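PDB 3PGV: haloacid dehalogenase-like hydrolase from Klebsiella pneumoniae subsp. pneumoniae, which probably acts as a magnesium-dependent phosphatase of the Cof family within the haloacid dehalogenase-like superfamily. Local coordinates for residues 108-113 with 185-190. Numbering follows the deposited sequence.
Sequences ADLFEI and ARWGDR
Asp-109 and Arg-186, whose CA atoms lie 10.8 Å apart, mark the nearest approach of the two backbones, so side chains and one water bridge the gap between segment 108-113, on helix 104-110, and the end of helix 173-187. Both helices belong to the cap domain of this Cof-type HAD fold, built on a six-stranded sheet, and the contact is surface packing away from the calcium site. Helix 173-187 closes at Trp-187; Gly-188 is the first residue to leave helical geometry, with positive phi, before a 3-10 turn at 189-190. The backbone N of Glu-112 bonds back to Asp-109 O at 3.1 Å.

The Trp-187 indole reaches toward helix 104-110 with its six-membered ring leading. Leu-110 CD2 packs 3.7 Å from Trp-187 CZ3. The Ile-113 side chain runs head-on toward the indole, its CD1 4.1 Å from Trp-187 CH2. Leu-110 and Ile-113 also touch Phe-168 of strand 163-169 and Met-183 of helix 173-187. Arg-186 runs fully extended, its CG anti to the backbone N (chi1 180°); this lays CG over one face of the indole and carries the guanidinium outward to Asp-109. There Asp-109 OD2 forms a salt bridge with Arg-186 NH2 at 3.0 Å, the carboxylate and guanidinium planes turned 47° apart. The carboxylate lies nearly coplanar with the indole, OD2 at its edge, and this oxygen also accepts a hydrogen bond from a water. The same water accepts a hydrogen bond from the indole N-H, its oxygen 2.8 Å from Trp-187 NE1.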
ATOM      1  N   ALA A 108       7.572  13.761  14.369  1.00 30.78           N
ATOM      2  CA  ALA A 108       7.199  14.508  15.578  1.00 31.47           C
ATOM      3  C   ALA A 108       6.111  15.533  15.298  1.00 35.30           C
ATOM      4  O   ALA A 108       5.152  15.636  16.076  1.00 33.82           O
ATOM      5  CB  ALA A 108       8.422  15.185  16.175  1.00 32.73           C
ATOM      6  N   ASP A 109       6.222  16.266  14.152  1.00 32.76           N
ATOM      7  CA  ASP A 109       5.225  17.262  13.749  1.00 33.44           C
ATOM      8  C   ASP A 109       3.925  16.611  13.307  1.00 36.24           C
ATOM      9  O   ASP A 109       2.857  17.085  13.671  1.00 37.77           O
ATOM     10  CB  ASP A 109       5.776  18.180  12.640  1.00 36.46           C
ATOM     11  CG  ASP A 109       6.893  19.115  13.108  1.00 51.14           C
ATOM     12  OD1 ASP A 109       6.957  19.405  14.327  1.00 54.05           O
ATOM     13  OD2 ASP A 109       7.671  19.587  12.249  1.00 56.24           O
ATOM     14  N   LEU A 110       4.012  15.511  12.532  1.00 30.67           N
ATOM     15  CA  LEU A 110       2.832  14.770  12.056  1.00 29.29           C
ATOM     16  C   LEU A 110       2.000  14.235  13.200  1.00 33.43           C
ATOM     17  O   LEU A 110       0.772  14.150  13.081  1.00 32.90           O
ATOM     18  CB  LEU A 110       3.252  13.612  11.135  1.00 27.87           C
ATOM     19  CG  LEU A 110       3.744  14.011   9.735  1.00 30.67           C
ATOM     20  CD1 LEU A 110       4.328  12.811   9.008  1.00 29.87           C
ATOM     21  CD2 LEU A 110       2.619  14.635   8.913  1.00 30.16           C
ATOM     22  N   PHE A 111       2.659  13.890  14.338  1.00 30.45           N
ATOM     23  CA  PHE A 111       1.968  13.365  15.531  1.00 29.37           C
ATOM     24  C   PHE A 111       0.957  14.364  16.098  1.00 34.79           C
ATOM     25  O   PHE A 111      -0.003  13.957  16.752  1.00 36.93           O
ATOM     26  CB  PHE A 111       2.980  13.015  16.624  1.00 30.77           C
ATOM     27  CG  PHE A 111       3.891  11.844  16.356  1.00 29.78           C
ATOM     28  CD1 PHE A 111       3.671  11.000  15.271  1.00 28.70           C
ATOM     29  CD2 PHE A 111       4.920  11.527  17.236  1.00 32.15           C
ATOM     30  CE1 PHE A 111       4.519   9.916  15.024  1.00 28.15           C
ATOM     31  CE2 PHE A 111       5.762  10.438  16.993  1.00 33.30           C
ATOM     32  CZ  PHE A 111       5.551   9.636  15.889  1.00 28.97           C
ATOM     33  N   GLU A 112       1.189  15.678  15.870  1.00 29.77           N
ATOM     34  CA  GLU A 112       0.450  16.744  16.532  1.00 29.45           C
ATOM     35  C   GLU A 112      -0.151  17.770  15.579  1.00 34.85           C
ATOM     36  O   GLU A 112      -0.843  18.675  16.033  1.00 36.11           O
ATOM     37  CB  GLU A 112       1.378  17.452  17.556  1.00 31.51           C
ATOM     38  CG  GLU A 112       1.857  16.535  18.684  1.00 39.00           C
ATOM     39  CD  GLU A 112       0.721  15.887  19.466  1.00 59.06           C
ATOM     40  OE1 GLU A 112      -0.231  16.611  19.839  1.00 52.69           O
ATOM     41  OE2 GLU A 112       0.780  14.658  19.697  1.00 43.70           O
ATOM     42  N   ILE A 113       0.126  17.657  14.260  1.00 31.17           N
ATOM     43  CA  ILE A 113      -0.299  18.668  13.281  1.00 30.84           C
ATOM     44  C   ILE A 113      -1.806  18.987  13.340  1.00 38.94           C
ATOM     45  O   ILE A 113      -2.191  20.158  13.223  1.00 41.78           O
ATOM     46  CB  ILE A 113       0.221  18.361  11.835  1.00 32.36           C
ATOM     47  CG1 ILE A 113       0.077  19.601  10.913  1.00 34.70           C
ATOM     48  CG2 ILE A 113      -0.454  17.109  11.234  1.00 30.48           C
ATOM     49  CD1 ILE A 113       0.802  19.499   9.510  1.00 48.85           C
ATOM     50  N   ALA A 185       3.199  21.328   0.674  1.00 31.54           N
ATOM     51  CA  ALA A 185       3.877  22.632   0.630  1.00 32.41           C
ATOM     52  C   ALA A 185       4.893  22.763   1.778  1.00 36.59           C
ATOM     53  O   ALA A 185       5.943  23.371   1.599  1.00 36.90           O
ATOM     54  CB  ALA A 185       2.850  23.762   0.696  1.00 33.24           C
ATOM     55  N   ARG A 186       4.571  22.184   2.953  1.00 33.64           N
ATOM     56  CA  ARG A 186       5.423  22.264   4.139  1.00 34.05           C
ATOM     57  C   ARG A 186       6.738  21.470   4.002  1.00 38.56           C
ATOM     58  O   ARG A 186       7.792  21.974   4.389  1.00 39.16           O
ATOM     59  CB  ARG A 186       4.644  21.817   5.387  1.00 32.71           C
ATOM     60  CG  ARG A 186       5.454  21.862   6.666  1.00 43.13           C
ATOM     61  CD  ARG A 186       4.583  21.658   7.873  1.00 53.05           C
ATOM     62  NE  ARG A 186       5.389  21.613   9.085  1.00 71.54           N
ATOM     63  CZ  ARG A 186       4.899  21.754  10.307  1.00 84.93           C
ATOM     64  NH1 ARG A 186       3.605  21.985  10.486  1.00 68.60           N
ATOM     65  NH2 ARG A 186       5.701  21.694  11.359  1.00 73.60           N
ATOM     66  N   TRP A 187       6.682  20.259   3.412  1.00 34.89           N
ATOM     67  CA  TRP A 187       7.842  19.367   3.390  1.00 34.88           C
ATOM     68  C   TRP A 187       8.424  19.010   2.022  1.00 39.67           C
ATOM     69  O   TRP A 187       9.578  18.552   1.955  1.00 40.56           O
ATOM     70  CB  TRP A 187       7.569  18.113   4.215  1.00 32.68           C
ATOM     71  CG  TRP A 187       7.468  18.394   5.682  1.00 34.59           C
ATOM     72  CD1 TRP A 187       8.461  18.853   6.502  1.00 38.39           C
ATOM     73  CD2 TRP A 187       6.331  18.160   6.522  1.00 34.18           C
ATOM     74  NE1 TRP A 187       8.004  18.941   7.797  1.00 38.55           N
ATOM     75  CE2 TRP A 187       6.711  18.486   7.846  1.00 38.76           C
ATOM     76  CE3 TRP A 187       5.028  17.674   6.290  1.00 34.95           C
ATOM     77  CZ2 TRP A 187       5.830  18.379   8.925  1.00 38.25           C
ATOM     78  CZ3 TRP A 187       4.154  17.564   7.362  1.00 36.72           C
ATOM     79  CH2 TRP A 187       4.547  17.940   8.658  1.00 38.02           C
ATOM     80  N   GLY A 188       7.634  19.163   0.959  1.00 33.60           N
ATOM     81  CA  GLY A 188       8.091  18.864  -0.399  1.00 33.31           C
ATOM     82  C   GLY A 188       8.595  17.444  -0.584  1.00 38.61           C
ATOM     83  O   GLY A 188       7.916  16.480  -0.199  1.00 38.62           O
ATOM     84  N   ASP A 189       9.823  17.313  -1.139  1.00 36.27           N
ATOM     85  CA  ASP A 189      10.518  16.030  -1.394  1.00 36.33           C
ATOM     86  C   ASP A 189      10.653  15.142  -0.150  1.00 38.00           C
ATOM     87  O   ASP A 189      10.895  13.944  -0.289  1.00 36.91           O
ATOM     88  CB  ASP A 189      11.934  16.301  -1.956  1.00 39.97           C
ATOM     89  CG  ASP A 189      11.958  16.755  -3.392  1.00 61.48           C
ATOM     90  OD1 ASP A 189      10.867  16.840  -4.008  1.00 64.22           O
ATOM     91  OD2 ASP A 189      13.071  16.997  -3.919  1.00 70.54           O
ATOM     92  N   ARG A 190      10.646  15.751   1.055  1.00 33.26           N
ATOM     93  CA  ARG A 190      10.884  15.027   2.309  1.00 31.94           C
ATOM     94  C   ARG A 190       9.734  14.076   2.704  1.00 35.74           C
ATOM     95  O   ARG A 190       9.916  13.223   3.583  1.00 35.83           O
ATOM     96  CB  ARG A 190      11.191  15.999   3.448  1.00 29.06           C
ATOM     97  CG  ARG A 190      12.423  16.843   3.219  1.00 28.32           C
ATOM     98  CD  ARG A 190      12.792  17.610   4.469  1.00 37.05           C
ATOM     99  NE  ARG A 190      13.225  16.709   5.539  1.00 35.56           N
ATOM    100  CZ  ARG A 190      13.125  16.991   6.831  1.00 39.46           C
ATOM    101  NH1 ARG A 190      12.567  18.125   7.227  1.00 27.65           N
ATOM    102  NH2 ARG A 190      13.523  16.119   7.735  1.00 32.51           N
TER
HETATM  103  O   HOH W   1       9.698  19.568   9.952  1.00 46.85           O